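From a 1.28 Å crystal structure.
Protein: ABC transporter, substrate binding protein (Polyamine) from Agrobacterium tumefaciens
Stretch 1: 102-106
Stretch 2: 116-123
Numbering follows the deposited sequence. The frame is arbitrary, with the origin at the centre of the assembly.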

ATOM      1  N   SER A 102       4.894   3.854   2.878  1.00  7.77           N
ATOM      2  CA  SER A 102       6.221   3.388   2.559  1.00  7.93           C
ATOM      3  C   SER A 102       6.376   1.920   2.877  1.00  8.69           C
ATOM      4  O   SER A 102       5.754   1.430   3.827  1.00  9.45           O
ATOM      5  CB  SER A 102       7.263   4.086   3.434  1.00  9.43           C
ATOM      6  OG  SER A 102       7.323   5.456   3.091  1.00  9.78           O
ATOM      7  N   PHE A 103       7.239   1.250   2.123  1.00  7.96           N
ATOM      8  CA  PHE A 103       7.805  -0.011   2.547  1.00  7.55           C
ATOM      9  C   PHE A 103       9.019   0.361   3.410  1.00  8.29           C
ATOM     10  O   PHE A 103       9.862   1.160   2.980  1.00  8.59           O
ATOM     11  CB  PHE A 103       8.274  -0.866   1.383  1.00  8.96           C
ATOM     12  CG  PHE A 103       7.119  -1.424   0.613  1.00  8.20           C
ATOM     13  CD1 PHE A 103       6.417  -2.526   1.089  1.00  9.28           C
ATOM     14  CD2 PHE A 103       6.727  -0.848  -0.577  1.00  8.13           C
ATOM     15  CE1 PHE A 103       5.320  -3.028   0.371  1.00  9.72           C
ATOM     16  CE2 PHE A 103       5.636  -1.348  -1.280  1.00  9.91           C
ATOM     17  CZ  PHE A 103       4.957  -2.458  -0.817  1.00  8.89           C
ATOM     18  N   VAL A 104       9.073  -0.183   4.608  1.00  8.19           N
ATOM     19  CA  VAL A 104      10.133   0.051   5.588  1.00  7.67           C
ATOM     20  C   VAL A 104      10.667  -1.261   6.072  1.00  8.71           C
ATOM     21  O   VAL A 104      10.074  -2.332   5.848  1.00  8.51           O
ATOM     22  CB  VAL A 104       9.580   0.858   6.784  1.00  9.09           C
ATOM     23  CG1 VAL A 104       9.100   2.236   6.326  1.00  9.67           C
ATOM     24  CG2 VAL A 104       8.432   0.105   7.471  1.00  9.44           C
ATOM     25  N   ILE A 105      11.789  -1.191   6.805  1.00  8.39           N
ATOM     26  CA  ILE A 105      12.362  -2.410   7.350  1.00  8.55           C
ATOM     27  C   ILE A 105      11.877  -2.546   8.780  1.00  9.37           C
ATOM     28  O   ILE A 105      12.385  -1.862   9.692  1.00 10.23           O
ATOM     29  CB  ILE A 105      13.897  -2.420   7.240  1.00 10.82           C
ATOM     30  CG1 ILE A 105      14.318  -2.214   5.768  1.00 10.90           C
ATOM     31  CG2 ILE A 105      14.441  -3.747   7.780  1.00 13.26           C
ATOM     32  CD1 ILE A 105      15.848  -2.045   5.566  1.00 14.77           C
ATOM     33  N   GLY A 106      10.853  -3.380   8.962  1.00  9.06           N
ATOM     34  CA  GLY A 106      10.308  -3.646  10.294  1.00  9.62           C
ATOM     35  C   GLY A 106      11.103  -4.733  10.975  1.00 11.48           C
ATOM     36  O   GLY A 106      11.664  -5.618  10.312  1.00 10.92           O
ATOM     37  N   PRO A 116      18.318  -5.235  10.940  1.00 11.79           N
ATOM     38  CA  PRO A 116      18.878  -4.636   9.722  1.00 11.73           C
ATOM     39  C   PRO A 116      18.382  -3.189   9.613  1.00 12.44           C
ATOM     40  O   PRO A 116      17.205  -2.899   9.894  1.00 12.29           O
ATOM     41  CB  PRO A 116      18.281  -5.485   8.593  1.00 13.16           C
ATOM     42  CG  PRO A 116      17.821  -6.751   9.224  1.00 18.74           C
ATOM     43  CD  PRO A 116      17.442  -6.382  10.649  1.00 13.93           C
ATOM     44  N   LYS A 117      19.289  -2.272   9.249  1.00 10.79           N
ATOM     45  CA  LYS A 117      18.970  -0.872   9.139  1.00 10.28           C
ATOM     46  C   LYS A 117      18.768  -0.527   7.661  1.00 12.03           C
ATOM     47  O   LYS A 117      17.905   0.310   7.337  1.00 12.33           O
ATOM     48  CB  LYS A 117      20.138  -0.039   9.715  1.00 13.22           C
ATOM     49  CG  LYS A 117      19.825   1.450   9.834  1.00 15.19           C
ATOM     50  CD  LYS A 117      20.992   2.257  10.410  1.00 19.58           C
ATOM     51  CE  LYS A 117      22.325   1.852   9.835  1.00 35.00           C
ATOM     52  NZ  LYS A 117      22.473   2.219   8.407  1.00 48.10           N
ATOM     53  N   SER A 118      19.583  -1.103   6.778  1.00 10.36           N
ATOM     54  CA  SER A 118      19.537  -0.804   5.358  1.00  9.62           C
ATOM     55  C   SER A 118      19.016  -1.964   4.533  1.00 10.63           C
ATOM     56  O   SER A 118      18.985  -3.102   5.006  1.00 10.49           O
ATOM     57  CB  SER A 118      20.932  -0.419   4.888  1.00 10.94           C
ATOM     58  OG  SER A 118      21.734  -1.583   4.987  1.00 11.47           O
ATOM     59  N   TRP A 119      18.686  -1.696   3.246  1.00  9.42           N
ATOM     60  CA  TRP A 119      18.299  -2.793   2.366  1.00  9.84           C
ATOM     61  C   TRP A 119      19.488  -3.740   2.215  1.00 10.29           C
ATOM     62  O   TRP A 119      19.310  -4.955   2.209  1.00 10.73           O
ATOM     63  CB  TRP A 119      17.838  -2.282   0.984  1.00  9.12           C
ATOM     64  CG  TRP A 119      16.603  -1.459   1.032  1.00  9.27           C
ATOM     65  CD1 TRP A 119      16.492  -0.141   0.688  1.00 10.24           C
ATOM     66  CD2 TRP A 119      15.322  -1.852   1.561  1.00  8.76           C
ATOM     67  NE1 TRP A 119      15.210   0.309   0.927  1.00  9.03           N
ATOM     68  CE2 TRP A 119      14.482  -0.717   1.501  1.00  9.17           C
ATOM     69  CE3 TRP A 119      14.814  -3.045   2.098  1.00 10.30           C
ATOM     70  CZ2 TRP A 119      13.135  -0.763   1.907  1.00  9.63           C
ATOM     71  CZ3 TRP A 119      13.496  -3.068   2.546  1.00 10.54           C
ATOM     72  CH2 TRP A 119      12.674  -1.944   2.442  1.00 11.06           C
ATOM     73  N   ALA A 120      20.722  -3.167   2.157  1.00 10.36           N
ATOM     74  CA  ALA A 120      21.900  -4.043   2.093  1.00 10.35           C
ATOM     75  C   ALA A 120      21.953  -4.982   3.302  1.00 11.21           C
ATOM     76  O   ALA A 120      22.193  -6.181   3.116  1.00 12.06           O
ATOM     77  CB  ALA A 120      23.172  -3.199   2.043  1.00 12.56           C
ATOM     78  N   ASP A 121      21.669  -4.479   4.512  1.00 10.32           N
ATOM     79  CA  ASP A 121      21.655  -5.345   5.693  1.00 10.67           C
ATOM     80  C   ASP A 121      20.612  -6.450   5.552  1.00 12.44           C
ATOM     81  O   ASP A 121      20.862  -7.617   5.882  1.00 12.18           O
ATOM     82  CB  ASP A 121      21.315  -4.548   6.954  1.00 11.20           C
ATOM     83  CG  ASP A 121      22.307  -3.475   7.371  1.00 11.74           C
ATOM     84  OD1 ASP A 121      23.496  -3.558   6.949  1.00 13.08           O
ATOM     85  OD2 ASP A 121      21.899  -2.566   8.112  1.00 12.52           O
ATOM     86  N   LEU A 122      19.401  -6.058   5.057  1.00 11.11           N
ATOM     87  CA  LEU A 122      18.319  -7.035   4.954  1.00 10.69           C
ATOM     88  C   LEU A 122      18.677  -8.145   3.975  1.00 11.62           C
ATOM     89  O   LEU A 122      18.188  -9.278   4.122  1.00 11.77           O
ATOM     90  CB  LEU A 122      17.034  -6.293   4.514  1.00 10.69           C
ATOM     91  CG  LEU A 122      15.770  -7.132   4.502  1.00 12.32           C
ATOM     92  CD1 LEU A 122      15.461  -7.728   5.889  1.00 12.73           C
ATOM     93  CD2 LEU A 122      14.607  -6.338   4.010  1.00 11.95           C
ATOM     94  N   PHE A 123      19.552  -7.867   3.018  1.00 11.28           N
ATOM     95  CA  PHE A 123      20.000  -8.853   2.053  1.00 11.23           C
ATOM     96  C   PHE A 123      21.296  -9.567   2.493  1.00 13.90           C
ATOM     97  O   PHE A 123      21.813 -10.362   1.722  1.00 15.02           O
ATOM     98  CB  PHE A 123      20.144  -8.223   0.657  1.00 12.14           C
ATOM     99  CG  PHE A 123      18.817  -8.110  -0.072  1.00 11.71           C
ATOM    100  CD1 PHE A 123      18.504  -8.976  -1.110  1.00 13.65           C
ATOM    101  CD2 PHE A 123      17.898  -7.134   0.276  1.00 11.75           C
ATOM    102  CE1 PHE A 123      17.270  -8.892  -1.765  1.00 13.64           C
ATOM    103  CE2 PHE A 123      16.672  -7.033  -0.391  1.00 12.38           C
ATOM    104  CZ  PHE A 123      16.371  -7.910  -1.407  1.00 11.46           C
TER
HETATM  105  O   HOH W   1      14.831  -2.466  11.273  1.00 13.05           O

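How do the two backbones lie against each other? Residues 102-106 are a length of extended strand, while 116-118 form a loop that leads into a short helix at Trp 119 to Leu 122. Their closest CA atoms, those of Ile 105 and Lys 117, are still 7.0 Å apart, and no direct hydrogen bond joins the two stretches. A water bridges them instead, donating to Ile 105 O at 3.0 Å and to Pro 116 O at 2.8 Å, so two carbonyls that could not bond to each other share one donor.

What holds the turn into the helix in shape? Ser 118 is the N-cap: its OG accepts from Asp 121 N at 2.9 Å. Asp 121 answers with its carboxylate, OD2 accepting from Lys 117 N at 2.9 Å and Ser 118 N at 3.0 Å. These bonds satisfy amides at the helix start, and Leu 122 N to Ser 118 O, 3.0 Å, adds a backbone bond.

Which side chain does most of the packing? Ile 105 points toward the second stretch and has by far the largest area covered there. Its CD1 reaches the backbone at the helix start, 3.3 Å from Ser 118 C and 3.6 Å from Lys 117 O, while its CG2 lies 4.3 Å from Pro 116 CB. Leu 122 CD2, 4.5 Å from Ile 105 CG1, adds a looser apolar contact.

How does Trp 119 meet the strand? Ile 105 CG1 sits over one face of the indole, 3.8 Å from the centroid of its six-membered ring, a CH-pi contact between aliphatic hydrogens and the pi cloud. At the ring edge, Phe 103 O lies 3.9 Å from Trp 119 CZ2, near the ring plane. The Phe 103 side chain starts toward the second stretch, but its end leads away.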